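Lactate racemase (Thermoanaerobacterium thermosaccharolyticum, PDB 2YJG) catalyses the interconversion of D- and L-lactate as a nickel-dependent homodimeric enzyme, its cofactor being a nickel-pincer nucleotide. Local coordinates at residues Met141-Thr146 and Gly150-Ile155. Numbering follows the deposited sequence.
Sequences MELIGT and GGKLEI
The carbonyl oxygen of L153 takes two donors at the start of a beta bulge: I144 N donates to L153 O at 2.9 Å, almost straight, while a weaker CA-H...O contact comes from L143 CA at 3.4 Å. Beyond this point the first strand holds one residue too many, I144 and G145 together facing L153, whose N bonds back to G145 O along a more bent path. Regular antiparallel pairing precedes the bulge, with E142 and I155 exchanging two bonds, E142 N to I155 O at 2.8 Å and I155 N to E142 O at 3.0 Å. The extra residue resets what follows, putting T146 back on the face of L143, K152 and E154. With CG1 set between its backbone N and carbonyl carbon (chi1 51°), I144 lays CD1 across L153, tightly at 3.3 Å from L153 CD2, and reaches I155 CG1 at 3.8 Å. Over the other face, the L143 side chain crosses that of K152 at a slant, its CD1 3.8 Å from K152 CG, while E154 OE1 is hydrogen-bonded to S192 OG. The hairpin forms a two-stranded sheet of its own at the surface of the N-terminal domain; against the face that carries L153 and I155, V160 of helix 157-161 meets I144 and I155, and A227 and K230 of helix 219-230 pack against L153.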
ATOM      1  N   MET A 141       9.511 -21.037   6.685  1.00 33.85           N
ATOM      2  CA  MET A 141      10.965 -21.268   6.641  1.00 33.57           C
ATOM      3  C   MET A 141      11.259 -22.658   6.123  1.00 33.67           C
ATOM      4  O   MET A 141      10.469 -23.570   6.383  1.00 34.88           O
ATOM      5  CB  MET A 141      11.581 -21.201   8.052  1.00 33.32           C
ATOM      6  CG  MET A 141      11.382 -19.919   8.819  1.00 34.63           C
ATOM      7  SD  MET A 141      12.296 -18.561   8.085  1.00 33.04           S
ATOM      8  CE  MET A 141      11.830 -17.307   9.170  1.00 36.97           C
ATOM      9  N   GLU A 142      12.389 -22.828   5.438  1.00 31.14           N
ATOM     10  CA  GLU A 142      12.870 -24.141   5.029  1.00 30.96           C
ATOM     11  C   GLU A 142      14.329 -24.372   5.408  1.00 30.06           C
ATOM     12  O   GLU A 142      15.198 -23.556   5.125  1.00 28.33           O
ATOM     13  CB  GLU A 142      12.731 -24.303   3.533  1.00 31.31           C
ATOM     14  CG  GLU A 142      12.984 -25.693   3.019  1.00 33.02           C
ATOM     15  CD  GLU A 142      12.492 -25.870   1.579  1.00 33.84           C
ATOM     16  OE1 GLU A 142      11.422 -25.324   1.247  1.00 39.59           O
ATOM     17  OE2 GLU A 142      13.190 -26.530   0.788  1.00 36.04           O
ATOM     18  N   LEU A 143      14.602 -25.510   6.045  1.00 29.91           N
ATOM     19  CA  LEU A 143      15.977 -25.934   6.269  1.00 29.53           C
ATOM     20  C   LEU A 143      16.608 -26.227   4.929  1.00 30.02           C
ATOM     21  O   LEU A 143      16.056 -27.018   4.127  1.00 31.59           O
ATOM     22  CB  LEU A 143      16.009 -27.161   7.197  1.00 30.59           C
ATOM     23  CG  LEU A 143      17.358 -27.824   7.493  1.00 30.31           C
ATOM     24  CD1 LEU A 143      18.394 -26.838   8.148  1.00 27.67           C
ATOM     25  CD2 LEU A 143      17.098 -29.041   8.381  1.00 31.72           C
ATOM     26  N   ILE A 144      17.726 -25.569   4.628  1.00 27.99           N
ATOM     27  CA  ILE A 144      18.413 -25.790   3.362  1.00 27.78           C
ATOM     28  C   ILE A 144      19.827 -26.301   3.479  1.00 26.53           C
ATOM     29  O   ILE A 144      20.435 -26.641   2.488  1.00 28.42           O
ATOM     30  CB  ILE A 144      18.470 -24.549   2.485  1.00 27.89           C
ATOM     31  CG1 ILE A 144      18.997 -23.338   3.264  1.00 27.51           C
ATOM     32  CG2 ILE A 144      17.087 -24.338   1.817  1.00 28.84           C
ATOM     33  CD1 ILE A 144      19.616 -22.264   2.379  1.00 27.70           C
ATOM     34  N   GLY A 145      20.367 -26.406   4.680  1.00 25.39           N
ATOM     35  CA  GLY A 145      21.735 -26.858   4.758  1.00 24.41           C
ATOM     36  C   GLY A 145      22.328 -26.613   6.111  1.00 23.65           C
ATOM     37  O   GLY A 145      21.624 -26.186   7.048  1.00 22.62           O
ATOM     38  N   THR A 146      23.607 -26.946   6.210  1.00 24.14           N
ATOM     39  CA  THR A 146      24.375 -26.676   7.429  1.00 25.61           C
ATOM     40  C   THR A 146      25.642 -25.854   7.142  1.00 25.37           C
ATOM     41  O   THR A 146      26.395 -26.092   6.216  1.00 24.18           O
ATOM     42  CB  THR A 146      24.797 -27.949   8.094  1.00 27.51           C
ATOM     43  OG1 THR A 146      25.734 -28.592   7.236  1.00 29.84           O
ATOM     44  CG2 THR A 146      23.583 -28.844   8.377  1.00 26.36           C
ATOM     45  N   GLY A 150      28.851 -25.222  11.529  1.00 28.90           N
ATOM     46  CA  GLY A 150      28.062 -26.358  12.007  1.00 29.64           C
ATOM     47  C   GLY A 150      26.575 -26.078  12.220  1.00 30.04           C
ATOM     48  O   GLY A 150      25.795 -27.010  12.331  1.00 31.43           O
ATOM     49  N   GLY A 151      26.167 -24.808  12.275  1.00 28.91           N
ATOM     50  CA  GLY A 151      24.747 -24.474  12.464  1.00 28.13           C
ATOM     51  C   GLY A 151      23.802 -24.782  11.297  1.00 26.69           C
ATOM     52  O   GLY A 151      24.165 -24.675  10.111  1.00 26.60           O
ATOM     53  N   LYS A 152      22.566 -25.126  11.637  1.00 25.88           N
ATOM     54  CA  LYS A 152      21.515 -25.236  10.624  1.00 25.79           C
ATOM     55  C   LYS A 152      21.277 -23.872   9.937  1.00 24.56           C
ATOM     56  O   LYS A 152      21.519 -22.811  10.547  1.00 21.82           O
ATOM     57  CB  LYS A 152      20.206 -25.658  11.273  1.00 26.62           C
ATOM     58  CG  LYS A 152      20.073 -27.131  11.524  1.00 30.81           C
ATOM     59  CD  LYS A 152      18.754 -27.424  12.267  1.00 34.09           C
ATOM     60  CE  LYS A 152      18.821 -28.762  12.959  1.00 35.12           C
ATOM     61  NZ  LYS A 152      19.453 -29.709  12.034  1.00 36.94           N
ATOM     62  N   LEU A 153      20.799 -23.930   8.702  1.00 22.05           N
ATOM     63  CA  LEU A 153      20.455 -22.756   7.912  1.00 21.60           C
ATOM     64  C   LEU A 153      18.991 -22.883   7.459  1.00 21.46           C
ATOM     65  O   LEU A 153      18.640 -23.821   6.732  1.00 22.47           O
ATOM     66  CB  LEU A 153      21.392 -22.666   6.705  1.00 21.76           C
ATOM     67  CG  LEU A 153      21.084 -21.571   5.677  1.00 23.77           C
ATOM     68  CD1 LEU A 153      21.086 -20.254   6.468  1.00 26.62           C
ATOM     69  CD2 LEU A 153      22.055 -21.556   4.518  1.00 26.95           C
ATOM     70  N   GLU A 154      18.134 -21.991   7.937  1.00 20.71           N
ATOM     71  CA  GLU A 154      16.710 -22.000   7.576  1.00 21.69           C
ATOM     72  C   GLU A 154      16.420 -20.667   6.949  1.00 21.39           C
ATOM     73  O   GLU A 154      16.717 -19.636   7.570  1.00 20.26           O
ATOM     74  CB  GLU A 154      15.850 -22.196   8.825  1.00 22.31           C
ATOM     75  CG  GLU A 154      16.348 -23.441   9.617  1.00 25.83           C
ATOM     76  CD  GLU A 154      15.867 -23.550  11.037  1.00 32.23           C
ATOM     77  OE1 GLU A 154      15.613 -22.522  11.703  1.00 34.17           O
ATOM     78  OE2 GLU A 154      15.762 -24.721  11.501  1.00 34.77           O
ATOM     79  N   ILE A 155      15.903 -20.669   5.726  1.00 20.42           N
ATOM     80  CA  ILE A 155      15.514 -19.404   5.084  1.00 20.95           C
ATOM     81  C   ILE A 155      14.059 -19.407   4.567  1.00 21.46           C
ATOM     82  O   ILE A 155      13.428 -20.463   4.476  1.00 21.58           O
ATOM     83  CB  ILE A 155      16.516 -18.940   4.060  1.00 20.92           C
ATOM     84  CG1 ILE A 155      16.660 -19.901   2.866  1.00 21.44           C
ATOM     85  CG2 ILE A 155      17.925 -18.773   4.721  1.00 20.13           C
ATOM     86  CD1 ILE A 155      17.289 -19.278   1.659  1.00 20.16           C
TER